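Local structure of toxin RelG (Mycobacterium tuberculosis, 3G5O) at the interface of chains B and A. The protein is the RelE-family toxin of a type II toxin-antitoxin system, an RNase that cleaves RNA preferentially at the 3'-end of purine ribonucleotides and is neutralised by the antitoxin RelF. Coordinates in Å, arbitrary orientation; residue numbers count along the deposited sequence, not the author numbering. Chains: chain A, Uncharacterized protein Rv2866; chain B, Uncharacterized protein Rv2865.

The interface of chains B and A. Residues chain B 57, 60-61, 64; chain A 69, 76-78, 92, 94.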
loop_
_atom_site.group_PDB
_atom_site.type_symbol
_atom_site.label_atom_id
_atom_site.label_comp_id
_atom_site.label_asym_id
_atom_site.label_seq_id
_atom_site.Cartn_x
_atom_site.Cartn_y
_atom_site.Cartn_z
ATOM N N GLU B 57 4.590 -3.171 4.123
ATOM C CA GLU B 57 5.118 -2.076 4.908
ATOM C C GLU B 57 5.104 -0.756 4.109
ATOM O O GLU B 57 4.945 0.323 4.680
ATOM C CB GLU B 57 6.542 -2.418 5.406
ATOM C CG GLU B 57 6.571 -3.529 6.420
ATOM C CD GLU B 57 5.696 -3.153 7.629
ATOM O OE1 GLU B 57 6.072 -2.202 8.363
ATOM O OE2 GLU B 57 4.595 -3.742 7.779
ATOM N N TYR B 60 1.617 0.471 4.514
ATOM C CA TYR B 60 1.450 1.079 5.824
ATOM C C TYR B 60 2.003 2.522 5.871
ATOM O O TYR B 60 1.293 3.473 6.263
ATOM C CB TYR B 60 2.136 0.241 6.932
ATOM C CG TYR B 60 2.046 1.007 8.243
ATOM C CD1 TYR B 60 0.900 0.928 9.041
ATOM C CD2 TYR B 60 3.082 1.837 8.656
ATOM C CE1 TYR B 60 0.788 1.675 10.233
ATOM C CE2 TYR B 60 2.989 2.562 9.829
ATOM C CZ TYR B 60 1.836 2.485 10.606
ATOM O OH TYR B 60 1.761 3.223 11.768
ATOM N N TRP B 61 3.281 2.658 5.511
ATOM C CA TRP B 61 3.973 3.940 5.720
ATOM C C TRP B 61 3.434 5.076 4.862
ATOM O O TRP B 61 3.309 6.225 5.362
ATOM C CB TRP B 61 5.480 3.814 5.567
ATOM C CG TRP B 61 6.100 3.233 6.813
ATOM C CD1 TRP B 61 6.621 1.978 6.972
ATOM C CD2 TRP B 61 6.255 3.902 8.071
ATOM N NE1 TRP B 61 7.112 1.830 8.254
ATOM C CE2 TRP B 61 6.890 2.990 8.955
ATOM C CE3 TRP B 61 5.894 5.170 8.540
ATOM C CZ2 TRP B 61 7.187 3.310 10.287
ATOM C CZ3 TRP B 61 6.199 5.506 9.882
ATOM C CH2 TRP B 61 6.833 4.567 10.732
ATOM N N GLN B 64 0.546 7.095 6.397
ATOM C CA GLN B 64 0.712 7.858 7.635
ATOM C C GLN B 64 0.749 9.392 7.402
ATOM O O GLN B 64 1.294 9.866 6.407
ATOM C CB GLN B 64 1.941 7.380 8.416
ATOM C CG GLN B 64 1.896 5.889 8.696
ATOM C CD GLN B 64 0.549 5.438 9.294
ATOM O OE1 GLN B 64 0.104 5.991 10.296
ATOM N NE2 GLN B 64 -0.080 4.417 8.687
ATOM N N SER A 69 11.548 -0.679 6.986
ATOM C CA SER A 69 10.585 -0.663 8.093
ATOM C C SER A 69 10.808 -1.893 8.918
ATOM O O SER A 69 10.819 -2.985 8.372
ATOM C CB SER A 69 9.115 -0.696 7.598
ATOM O OG SER A 69 8.162 -0.692 8.701
ATOM N N ARG A 76 6.438 0.501 14.981
ATOM C CA ARG A 76 7.201 0.319 13.741
ATOM C C ARG A 76 8.308 1.353 13.747
ATOM O O ARG A 76 8.119 2.464 14.263
ATOM C CB ARG A 76 6.305 0.532 12.548
ATOM C CG ARG A 76 5.492 -0.705 12.099
ATOM C CD ARG A 76 4.745 -0.312 10.811
ATOM N NE ARG A 76 4.089 -1.407 10.131
ATOM C CZ ARG A 76 2.853 -1.831 10.375
ATOM N NH1 ARG A 76 2.073 -1.273 11.325
ATOM N NH2 ARG A 76 2.400 -2.832 9.666
ATOM N N LEU A 77 9.481 0.992 13.215
ATOM C CA LEU A 77 10.550 1.993 13.047
ATOM C C LEU A 77 10.819 2.151 11.561
ATOM O O LEU A 77 10.861 1.147 10.838
ATOM C CB LEU A 77 11.849 1.500 13.717
ATOM C CG LEU A 77 11.882 1.043 15.176
ATOM C CD1 LEU A 77 13.342 0.967 15.626
ATOM C CD2 LEU A 77 11.157 2.004 16.063
ATOM N N LEU A 78 11.036 3.385 11.129
ATOM C CA LEU A 78 11.365 3.676 9.757
ATOM C C LEU A 78 12.814 4.129 9.810
ATOM O O LEU A 78 13.161 5.003 10.634
ATOM C CB LEU A 78 10.472 4.795 9.209
ATOM C CG LEU A 78 10.747 5.189 7.744
ATOM C CD1 LEU A 78 10.326 4.007 6.828
ATOM C CD2 LEU A 78 9.985 6.501 7.413
ATOM N N ARG A 92 11.674 7.681 11.944
ATOM C CA ARG A 92 10.342 7.832 12.524
ATOM C C ARG A 92 10.014 6.615 13.367
ATOM O O ARG A 92 10.478 5.504 13.066
ATOM C CB ARG A 92 9.287 8.031 11.417
ATOM C CG ARG A 92 7.837 8.341 11.948
ATOM C CD ARG A 92 7.006 9.196 10.922
ATOM N NE ARG A 92 5.560 9.078 11.168
ATOM C CZ ARG A 92 4.606 9.841 10.611
ATOM N NH1 ARG A 92 4.917 10.824 9.762
ATOM N NH2 ARG A 92 3.329 9.638 10.921
ATOM N N ASP A 94 6.520 4.923 14.960
ATOM C CA ASP A 94 5.050 4.946 15.015
ATOM C C ASP A 94 4.539 3.932 16.033
ATOM O O ASP A 94 5.072 2.840 16.132
ATOM C CB ASP A 94 4.473 4.589 13.657
ATOM C CG ASP A 94 4.154 5.796 12.826
ATOM O OD1 ASP A 94 3.220 5.681 11.993
ATOM O OD2 ASP A 94 4.840 6.856 12.993
HETATM O O HOH W 1 1.456 7.496 11.932
#
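B:Glu57 of the antitoxin RelF and A:Arg76 of the toxin RelG meet tip to tip in a side-on salt bridge, an example of how a paired carboxylate and guanidinium can organise a protein interface. Their planes lie 9° apart, and both carboxylate oxygens use syn lone pairs. OE1 of B:Glu57 takes NE of A:Arg76 at 2.8 Å. OE2 of B:Glu57 takes NH2 of A:Arg76 at 3.0 Å. The anti lone pair of B:Glu57 OE1 accepts the hydroxyl OG of A:Ser69 at 2.6 Å, so two donors grip that oxygen. OG of A:Ser69 in turn accepts a hydrogen bond from the indole NE1 of B:Trp61 at 2.8 Å, lying in the ring plane, and thereby links acid and indole.

Farther along, the phenol OH of B:Tyr60 donates to the anti lone pair of OD1 of A:Asp94 (2.9 Å). The other carboxylate oxygen, OD2, is held within the toxin by NE of A:Arg92 in a nearly straight salt bridge, 174° at the hydrogen. A water joins OD1 to NH2 of A:Arg92 and OE1 of B:Gln64.

Stacking adds to these bonds. With CG anti to the backbone N (chi1 174°), B:Tyr60 turns one ring face to the nearly parallel A:Arg76 guanidinium, whose NH1 stands over that face toward the rim, 3.6 Å from the B:Tyr60 ring centroid, in a cation-pi contact. The indole of B:Trp61 has CE2 of B:Tyr60 over one face and CB of A:Leu78 over the other, while its CZ3 packs 3.6 Å from CG of A:Asp94.

Helix 49-62 of RelF, with B:Gln64 just beyond its end, thus lies against RelG strands 68-71, 75-82 and 87-95, part of the contact through which the antitoxin holds its toxin.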